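Local coordinates for beta-galactosidase (Streptococcus pneumoniae, PDB 4CUA), which belongs to a beta-galactosidase that hydrolyses terminal beta-galactosides, the fragment here being its carbohydrate-binding module, which probably recognises galactose-containing glycans, at residues D29-V34 against N47-W52; K37-N42 against I173-I178. One frame throughout, in Å; residues are numbered along the deposited sequence.

Contacts 1 and 2 meet at one calcium ion, their centres about 9 Å apart, and divide its six protein ligands: two residues from contact 1, three from contact 2, with Asp-36 between 29-34 and 37-42 in the chain. Both join the long loop after strand 19-22 to the same antiparallel sheet, in which strands 49-50 and 172-177 are neighbours. Contact 1 reaches further into the protein, setting buried valines and a tryptophan beside polar side chains; contact 2 is shallower, with an exposed loop laid over a buried threonine and glutamate. A probable hydrogen bond from Thr-174 OG1 to Asn-47 O ties the two together.

Contact 1 of 2, residues D29-V34 against N47-W52; sequences DPVSNV and NRWTNW. With CA (calcium ion), chain C; EDO (1,2-ethanediol), chain D; EDO (1,2-ethanediol), chain F.
Asp-29 and Thr-50 make the polar end of this contact between the loop 29-34, which passes into a 3-10 turn from Val-31, and strand 49-50. The threonine hydroxyl donates from OG1 to Asp-29 OD2 at 2.7 Å, meeting the carboxylate on its anti side. In an ST turn the same OG1 accepts from Trp-52 N, so it both donates and accepts; a short beta-branched residue suits this, since CG2 stays beside the carboxylate. Asn-26 gives OD2 a further bond.

At the other end, Asn-33 ND2 donates to Arg-48 O at 2.9 Å, nearly straight (168°) and almost in its own amide plane, but from above the carbonyl plane. Asn-33 O and Asn-47 OD1 both bind the calcium ion, each at 2.3 Å; chi1 (-178°) carries Asn-47 CG away from the backbone N, and OD1 reaches the ion.

Apolar contacts gather round Trp-49. Val-34 CG1 packs side by side with Trp-49 CB at 3.4 Å, while Val-31 CB comes to Trp-49 CD1 at 3.7 Å. Separately, Asp-29 O receives a CA-H...O contact from Trp-49. The indole NE1 has its polar partner in Asp-24.

Arg-48 NE lies 4.3 Å from Asp-29 OD1 without pointing at it; a 1,2-ethanediol, probably from crystallisation, links the side chains, its O2 donating to Asp-29 OD2 and accepting from Arg-48 NE. A second diol donates from O2 to Asp-29 OD1, accepts there from Arg-48 N, and at O1 from Asn-33 ND2. Hydrogen bonds and the metal joining Asn-33 backbone to Asn-47 side chain thus hold the loop, as does apolar packing on Trp-49.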
ATOM      1  N   ASP A  29      -4.882 -13.339  -1.954  1.00  9.83           N
ATOM      2  CA  ASP A  29      -5.200 -11.924  -1.762  1.00  9.31           C
ATOM      3  C   ASP A  29      -4.030 -11.068  -2.256  1.00  8.68           C
ATOM      4  O   ASP A  29      -3.404 -10.344  -1.468  1.00  8.52           O
ATOM      5  CB  ASP A  29      -5.443 -11.608  -0.297  1.00  9.44           C
ATOM      6  CG  ASP A  29      -6.662 -12.266   0.280  1.00  8.97           C
ATOM      7  OD1 ASP A  29      -7.721 -12.312  -0.373  1.00  9.66           O
ATOM      8  OD2 ASP A  29      -6.585 -12.638   1.498  1.00  9.96           O
ATOM      9  N   PRO A  30      -3.727 -11.153  -3.550  1.00  9.07           N
ATOM     10  CA  PRO A  30      -2.528 -10.454  -4.052  1.00  9.19           C
ATOM     11  C   PRO A  30      -2.663  -8.953  -3.907  1.00  8.12           C
ATOM     12  O   PRO A  30      -3.779  -8.410  -3.936  1.00  7.86           O
ATOM     13  CB  PRO A  30      -2.489 -10.824  -5.511  1.00  9.11           C
ATOM     14  CG  PRO A  30      -3.905 -11.189  -5.833  1.00  9.13           C
ATOM     15  CD  PRO A  30      -4.413 -11.870  -4.607  1.00  9.16           C
ATOM     16  N   VAL A  31      -1.555  -8.246  -3.777  1.00  7.72           N
ATOM     17  CA  VAL A  31      -1.569  -6.803  -3.553  1.00  7.15           C
ATOM     18  C   VAL A  31      -2.071  -6.026  -4.741  1.00  7.69           C
ATOM     19  O   VAL A  31      -2.481  -4.908  -4.575  1.00  7.24           O
ATOM     20  CB  VAL A  31      -0.159  -6.327  -3.082  1.00  7.66           C
ATOM     21  CG1 VAL A  31       0.804  -6.286  -4.235  1.00  7.83           C
ATOM     22  CG2 VAL A  31      -0.272  -4.969  -2.361  1.00  7.67           C
ATOM     23  N   SER A  32      -2.031  -6.601  -5.918  1.00  8.22           N
ATOM     24  CA  SER A  32      -2.637  -5.975  -7.115  1.00  7.93           C
ATOM     25  C   SER A  32      -4.110  -5.664  -6.876  1.00  8.29           C
ATOM     26  O   SER A  32      -4.684  -4.756  -7.479  1.00  8.31           O
ATOM     27  CB  SER A  32      -2.468  -6.907  -8.336  1.00  8.99           C
ATOM     28  OG  SER A  32      -2.965  -8.198  -8.057  1.00 10.43           O
ATOM     29  N   ASN A  33      -4.763  -6.355  -5.934  1.00  7.38           N
ATOM     30  CA  ASN A  33      -6.106  -5.972  -5.529  1.00  7.16           C
ATOM     31  C   ASN A  33      -6.288  -4.622  -4.967  1.00  8.10           C
ATOM     32  O   ASN A  33      -7.402  -4.153  -4.865  1.00  8.19           O
ATOM     33  CB  ASN A  33      -6.669  -6.972  -4.535  1.00  7.66           C
ATOM     34  CG  ASN A  33      -7.000  -8.328  -5.171  1.00  8.27           C
ATOM     35  OD1 ASN A  33      -7.242  -8.434  -6.385  1.00  9.53           O
ATOM     36  ND2 ASN A  33      -7.103  -9.333  -4.346  1.00  8.67           N
ATOM     37  N   VAL A  34      -5.220  -3.954  -4.506  1.00  7.33           N
ATOM     38  CA  VAL A  34      -5.423  -2.687  -3.828  1.00  7.44           C
ATOM     39  C   VAL A  34      -5.502  -1.453  -4.769  1.00  7.21           C
ATOM     40  O   VAL A  34      -5.739  -0.362  -4.292  1.00  7.42           O
ATOM     41  CB  VAL A  34      -4.439  -2.374  -2.694  1.00  7.17           C
ATOM     42  CG1 VAL A  34      -4.326  -3.561  -1.722  1.00  7.50           C
ATOM     43  CG2 VAL A  34      -3.042  -1.961  -3.219  1.00  7.82           C
ATOM     44  N   ASN A  47     -12.381  -8.868  -2.499  1.00 10.12           N
ATOM     45  CA  ASN A  47     -11.381  -8.092  -3.248  1.00  8.65           C
ATOM     46  C   ASN A  47     -10.503  -7.326  -2.246  1.00  8.41           C
ATOM     47  O   ASN A  47     -10.935  -6.366  -1.630  1.00  9.11           O
ATOM     48  CB  ASN A  47     -12.058  -7.073  -4.174  1.00  9.03           C
ATOM     49  CG  ASN A  47     -11.025  -6.306  -4.982  1.00  8.90           C
ATOM     50  OD1 ASN A  47     -10.577  -5.222  -4.561  1.00  9.02           O
ATOM     51  ND2 ASN A  47     -10.631  -6.860  -6.088  1.00 10.83           N
ATOM     52  N   ARG A  48      -9.330  -7.856  -1.987  1.00  7.77           N
ATOM     53  CA  ARG A  48      -8.486  -7.311  -0.940  1.00  7.39           C
ATOM     54  C   ARG A  48      -7.092  -7.857  -1.013  1.00  7.44           C
ATOM     55  O   ARG A  48      -6.893  -8.983  -1.489  1.00  7.95           O
ATOM     56  CB  ARG A  48      -9.111  -7.561   0.418  1.00  7.92           C
ATOM     57  CG  ARG A  48      -9.488  -9.014   0.667  1.00  7.86           C
ATOM     58  CD  ARG A  48     -10.078  -9.174   2.036  1.00  9.65           C
ATOM     59  NE  ARG A  48     -10.537 -10.524   2.327  1.00  9.34           N
ATOM     60  CZ  ARG A  48     -11.763 -10.982   2.076  1.00 10.16           C
ATOM     61  NH1 ARG A  48     -12.675 -10.269   1.460  1.00 10.20           N
ATOM     62  NH2 ARG A  48     -12.054 -12.256   2.403  1.00 11.84           N
ATOM     63  N   TRP A  49      -6.105  -7.060  -0.551  1.00  7.36           N
ATOM     64  CA  TRP A  49      -4.856  -7.597  -0.093  1.00  6.89           C
ATOM     65  C   TRP A  49      -5.022  -7.934   1.371  1.00  7.57           C
ATOM     66  O   TRP A  49      -5.672  -7.211   2.128  1.00  7.34           O
ATOM     67  CB  TRP A  49      -3.747  -6.562  -0.212  1.00  6.87           C
ATOM     68  CG  TRP A  49      -2.508  -6.972   0.545  1.00  6.54           C
ATOM     69  CD1 TRP A  49      -1.513  -7.713   0.077  1.00  7.31           C
ATOM     70  CD2 TRP A  49      -2.188  -6.644   1.916  1.00  7.27           C
ATOM     71  NE1 TRP A  49      -0.557  -7.890   1.050  1.00  7.40           N
ATOM     72  CE2 TRP A  49      -0.961  -7.273   2.192  1.00  7.53           C
ATOM     73  CE3 TRP A  49      -2.826  -5.932   2.904  1.00  7.65           C
ATOM     74  CZ2 TRP A  49      -0.327  -7.153   3.434  1.00  7.47           C
ATOM     75  CZ3 TRP A  49      -2.183  -5.802   4.144  1.00  7.54           C
ATOM     76  CH2 TRP A  49      -0.957  -6.422   4.382  1.00  8.09           C
ATOM     77  N   THR A  50      -4.447  -9.068   1.787  1.00  7.58           N
ATOM     78  CA  THR A  50      -4.270  -9.324   3.222  1.00  8.06           C
ATOM     79  C   THR A  50      -2.967 -10.044   3.376  1.00  8.31           C
ATOM     80  O   THR A  50      -2.420 -10.565   2.425  1.00  8.53           O
ATOM     81  CB  THR A  50      -5.379 -10.207   3.824  1.00  8.41           C
ATOM     82  OG1 THR A  50      -5.104 -11.579   3.554  1.00  9.16           O
ATOM     83  CG2 THR A  50      -6.783  -9.890   3.357  1.00  9.41           C
ATOM     84  N   ASN A  51      -2.521 -10.091   4.639  1.00  8.62           N
ATOM     85  CA  ASN A  51      -1.423 -10.995   5.041  1.00  8.87           C
ATOM     86  C   ASN A  51      -2.013 -12.016   6.033  1.00  8.79           C
ATOM     87  O   ASN A  51      -1.293 -12.445   6.956  1.00  9.46           O
ATOM     88  CB  ASN A  51      -0.220 -10.286   5.548  1.00  9.03           C
ATOM     89  CG  ASN A  51      -0.466  -9.465   6.783  1.00  9.69           C
ATOM     90  OD1 ASN A  51      -1.614  -9.202   7.130  1.00  9.85           O
ATOM     91  ND2 ASN A  51       0.628  -9.002   7.427  1.00 12.10           N
ATOM     92  N   TRP A  52      -3.239 -12.426   5.814  1.00  8.60           N
ATOM     93  CA  TRP A  52      -3.927 -13.399   6.667  1.00  9.43           C
ATOM     94  C   TRP A  52      -3.105 -14.683   6.744  1.00 10.91           C
ATOM     95  O   TRP A  52      -2.728 -15.244   5.768  1.00 10.64           O
ATOM     96  CB  TRP A  52      -5.326 -13.658   6.136  1.00 10.71           C
ATOM     97  CG  TRP A  52      -6.075 -14.694   6.908  1.00 12.37           C
ATOM     98  CD1 TRP A  52      -6.771 -14.494   8.077  1.00 13.94           C
ATOM     99  CD2 TRP A  52      -6.250 -16.060   6.551  1.00 14.91           C
ATOM    100  NE1 TRP A  52      -7.328 -15.696   8.476  1.00 16.37           N
ATOM    101  CE2 TRP A  52      -7.056 -16.646   7.548  1.00 15.12           C
ATOM    102  CE3 TRP A  52      -5.797 -16.853   5.516  1.00 15.26           C
ATOM    103  CZ2 TRP A  52      -7.383 -18.023   7.545  1.00 18.38           C
ATOM    104  CZ3 TRP A  52      -6.141 -18.232   5.504  1.00 18.89           C
ATOM    105  CH2 TRP A  52      -6.921 -18.780   6.513  1.00 17.95           C
TER
HETATM  106 CA    CA C2644      -9.483  -3.247  -4.861  1.00  7.43          CA
HETATM  107  C1  EDO D2645      -9.524 -12.955   5.091  1.00 13.82           C
HETATM  108  O1  EDO D2645     -10.845 -13.402   4.833  1.00 14.33           O
HETATM  109  C2  EDO D2645      -8.524 -13.413   4.052  1.00 13.40           C
HETATM  110  O2  EDO D2645      -8.885 -12.783   2.777  1.00 12.04           O
HETATM  111  C1  EDO F2647      -9.403 -12.057  -4.503  1.00 14.77           C
HETATM  112  O1  EDO F2647      -8.028 -12.071  -4.802  1.00 13.30           O
HETATM  113  C2  EDO F2647      -9.612 -12.108  -2.999  1.00 14.49           C
HETATM  114  O2  EDO F2647      -9.183 -10.873  -2.365  1.00 11.38           O

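Contact 2 of 2, residues K37-N42 against I173-I178; sequences KLISYN and ITEVQI. With CA (calcium ion), chain C.
The irregular loop 37-42 runs across segment 173-178 with their touching parts 137° apart in direction, closest at Ile-39 and Thr-174, whose CA atoms are 5.6 Å apart where the chain turns a corner. Thr-174 carries the contact on the side of 173-178: with OG1 anti to the backbone N, its hydroxyl accepts from Ser-40 N at 2.8 Å along an almost straight bond (177°). Its CG2 sits over one face of the Tyr-41 ring, offset toward the rim, in a CH-pi contact 4.1 Å from the centroid. A threonine suits the corner because one branch is polar and the other apolar.

This is the calcium site of a galactose-binding-like beta-sandwich, a metal commonly found in that fold. Leu-38 O, Thr-174 O and Glu-175 OE1 bind the ion, and Asn-33, Asp-36 and Asn-47 complete the site. Glu-175 uses both carboxylate oxygens: OE1 takes the metal at 2.3 Å, while OE2 accepts from Lys-37 N at 2.8 Å, met on the syn side but 35° out of the carboxylate plane. Its chain bends at chi2, which turns CD back toward the ion. Ile-39 CG1 lies against Glu-175 CB at 3.8 Å, the side chains crossing at about a right angle, and covers the aliphatic part of the glutamate.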
ATOM      1  N   LYS A  37      -9.343  -0.614  -8.727  1.00  9.43           N
ATOM      2  CA  LYS A  37     -10.558   0.220  -8.818  1.00  9.83           C
ATOM      3  C   LYS A  37     -11.777  -0.530  -8.368  1.00 11.09           C
ATOM      4  O   LYS A  37     -12.894  -0.014  -8.522  1.00 16.15           O
ATOM      5  CB  LYS A  37     -10.753   0.831 -10.237  1.00 11.01           C
ATOM      6  CG  LYS A  37      -9.608   1.830 -10.572  1.00 13.01           C
ATOM      7  CD  LYS A  37      -9.559   2.077 -12.052  1.00 15.29           C
ATOM      8  CE  LYS A  37      -8.797   0.938 -12.749  1.00 19.88           C
ATOM      9  NZ  LYS A  37      -8.633   1.039 -14.218  1.00 22.52           N
ATOM     10  N   LEU A  38     -11.635  -1.708  -7.770  1.00 10.40           N
ATOM     11  CA  LEU A  38     -12.769  -2.434  -7.171  1.00 10.34           C
ATOM     12  C   LEU A  38     -12.654  -2.235  -5.673  1.00 10.57           C
ATOM     13  O   LEU A  38     -11.569  -2.342  -5.111  1.00  9.98           O
ATOM     14  CB  LEU A  38     -12.722  -3.914  -7.500  1.00 12.29           C
ATOM     15  CG  LEU A  38     -12.846  -4.262  -8.966  1.00 15.46           C
ATOM     16  CD1 LEU A  38     -12.719  -5.761  -9.164  1.00 18.15           C
ATOM     17  CD2 LEU A  38     -14.147  -3.706  -9.555  1.00 16.17           C
ATOM     18  N   ILE A  39     -13.733  -1.896  -5.025  1.00  8.98           N
ATOM     19  CA  ILE A  39     -13.766  -1.652  -3.608  1.00  9.89           C
ATOM     20  C   ILE A  39     -14.825  -2.555  -3.055  1.00 10.31           C
ATOM     21  O   ILE A  39     -16.020  -2.457  -3.417  1.00 12.69           O
ATOM     22  CB  ILE A  39     -14.076  -0.198  -3.256  1.00 10.67           C
ATOM     23  CG1 ILE A  39     -12.991   0.718  -3.898  1.00 11.63           C
ATOM     24  CG2 ILE A  39     -14.187  -0.018  -1.749  1.00 12.07           C
ATOM     25  CD1 ILE A  39     -13.107   2.146  -3.485  1.00 14.41           C
ATOM     26  N   SER A  40     -14.438  -3.468  -2.164  1.00  9.78           N
ATOM     27  CA  SER A  40     -15.394  -4.395  -1.554  1.00 10.35           C
ATOM     28  C   SER A  40     -15.042  -4.628  -0.097  1.00  9.73           C
ATOM     29  O   SER A  40     -13.921  -4.982   0.253  1.00  9.56           O
ATOM     30  CB  SER A  40     -15.396  -5.735  -2.248  1.00 10.73           C
ATOM     31  OG  SER A  40     -16.310  -6.579  -1.513  1.00 11.77           O
ATOM     32  N   TYR A  41     -16.025  -4.476   0.764  1.00  9.51           N
ATOM     33  CA  TYR A  41     -15.851  -4.730   2.189  1.00  9.60           C
ATOM     34  C   TYR A  41     -16.424  -6.071   2.671  1.00 10.67           C
ATOM     35  O   TYR A  41     -16.539  -6.313   3.855  1.00 11.03           O
ATOM     36  CB  TYR A  41     -16.435  -3.565   2.987  1.00 10.41           C
ATOM     37  CG  TYR A  41     -15.655  -2.306   2.711  1.00  9.75           C
ATOM     38  CD1 TYR A  41     -14.455  -2.027   3.331  1.00  9.65           C
ATOM     39  CD2 TYR A  41     -16.147  -1.368   1.820  1.00 10.01           C
ATOM     40  CE1 TYR A  41     -13.775  -0.839   3.027  1.00  9.18           C
ATOM     41  CE2 TYR A  41     -15.488  -0.220   1.536  1.00  9.18           C
ATOM     42  CZ  TYR A  41     -14.322   0.063   2.179  1.00  9.41           C
ATOM     43  OH  TYR A  41     -13.604   1.212   1.910  1.00  9.30           O
ATOM     44  N   ASN A  42     -16.706  -6.928   1.710  1.00 11.07           N
ATOM     45  CA  ASN A  42     -17.267  -8.251   2.011  1.00 11.74           C
ATOM     46  C   ASN A  42     -16.706  -9.302   1.070  1.00 12.74           C
ATOM     47  O   ASN A  42     -15.635  -9.140   0.491  1.00 10.93           O
ATOM     48  CB  ASN A  42     -18.807  -8.143   2.054  1.00 13.38           C
ATOM     49  CG  ASN A  42     -19.367  -7.690   0.741  1.00 14.30           C
ATOM     50  OD1 ASN A  42     -18.859  -7.994  -0.310  1.00 13.83           O
ATOM     51  ND2 ASN A  42     -20.426  -6.888   0.815  1.00 18.84           N
ATOM     52  N   ILE A 173      -6.804  -4.755   3.297  1.00  7.16           N
ATOM     53  CA  ILE A 173      -7.066  -3.535   2.523  1.00  6.54           C
ATOM     54  C   ILE A 173      -7.760  -3.901   1.223  1.00  6.20           C
ATOM     55  O   ILE A 173      -7.229  -4.656   0.431  1.00  7.25           O
ATOM     56  CB  ILE A 173      -5.756  -2.823   2.195  1.00  6.74           C
ATOM     57  CG1 ILE A 173      -5.063  -2.307   3.450  1.00  7.32           C
ATOM     58  CG2 ILE A 173      -6.002  -1.645   1.226  1.00  6.66           C
ATOM     59  CD1 ILE A 173      -3.637  -1.814   3.199  1.00  7.22           C
ATOM     60  N   THR A 174      -8.939  -3.284   0.986  1.00  6.95           N
ATOM     61  CA  THR A 174      -9.621  -3.513  -0.319  1.00  7.14           C
ATOM     62  C   THR A 174      -9.088  -2.582  -1.447  1.00  6.86           C
ATOM     63  O   THR A 174      -9.023  -2.998  -2.572  1.00  7.25           O
ATOM     64  CB  THR A 174     -11.121  -3.437  -0.208  1.00  7.71           C
ATOM     65  OG1 THR A 174     -11.691  -3.688  -1.501  1.00  7.79           O
ATOM     66  CG2 THR A 174     -11.650  -2.177   0.344  1.00  8.28           C
ATOM     67  N   GLU A 175      -8.668  -1.381  -1.072  1.00  7.66           N
ATOM     68  CA  GLU A 175      -8.193  -0.394  -2.069  1.00  7.57           C
ATOM     69  C   GLU A 175      -7.425   0.666  -1.356  1.00  6.90           C
ATOM     70  O   GLU A 175      -7.782   1.046  -0.252  1.00  7.69           O
ATOM     71  CB  GLU A 175      -9.415   0.195  -2.816  1.00  7.75           C
ATOM     72  CG  GLU A 175      -9.095   0.933  -4.113  1.00  8.47           C
ATOM     73  CD  GLU A 175      -8.693   0.095  -5.280  1.00  8.71           C
ATOM     74  OE1 GLU A 175      -8.629  -1.147  -5.196  1.00  8.30           O
ATOM     75  OE2 GLU A 175      -8.420   0.685  -6.389  1.00  8.92           O
ATOM     76  N   VAL A 176      -6.400   1.177  -2.065  1.00  7.76           N
ATOM     77  CA  VAL A 176      -5.762   2.421  -1.688  1.00  7.60           C
ATOM     78  C   VAL A 176      -5.983   3.406  -2.810  1.00  8.12           C
ATOM     79  O   VAL A 176      -6.224   2.991  -3.951  1.00  8.13           O
ATOM     80  CB  VAL A 176      -4.266   2.283  -1.431  1.00  8.08           C
ATOM     81  CG1 VAL A 176      -4.022   1.193  -0.377  1.00  8.56           C
ATOM     82  CG2 VAL A 176      -3.485   1.996  -2.707  1.00  8.20           C
ATOM     83  N   GLN A 177      -5.948   4.699  -2.488  1.00  8.86           N
ATOM     84  CA  GLN A 177      -5.985   5.745  -3.518  1.00  9.20           C
ATOM     85  C   GLN A 177      -5.009   6.873  -3.134  1.00  9.44           C
ATOM     86  O   GLN A 177      -4.954   7.295  -1.978  1.00 10.87           O
ATOM     87  CB  GLN A 177      -7.402   6.309  -3.671  1.00 10.36           C
ATOM     88  CG  GLN A 177      -8.368   5.210  -4.080  1.00 11.08           C
ATOM     89  CD  GLN A 177      -9.804   5.747  -4.293  1.00 12.57           C
ATOM     90  OE1 GLN A 177     -10.261   6.655  -3.624  1.00 14.34           O
ATOM     91  NE2 GLN A 177     -10.468   5.161  -5.222  1.00 13.58           N
ATOM     92  N   ILE A 178      -4.256   7.311  -4.132  1.00  9.67           N
ATOM     93  CA  ILE A 178      -3.320   8.418  -3.978  1.00 10.77           C
ATOM     94  C   ILE A 178      -3.631   9.409  -5.109  1.00 10.23           C
ATOM     95  O   ILE A 178      -3.788   8.978  -6.259  1.00 10.59           O
ATOM     96  CB  ILE A 178      -1.860   7.944  -4.082  1.00 11.09           C
ATOM     97  CG1 ILE A 178      -1.576   6.905  -2.999  1.00 11.28           C
ATOM     98  CG2 ILE A 178      -0.894   9.106  -3.814  1.00 11.99           C
ATOM     99  CD1 ILE A 178      -0.228   6.237  -3.213  1.00 11.29           C
TER
HETATM  100 CA    CA C2644      -9.483  -3.247  -4.861  1.00  7.43          CA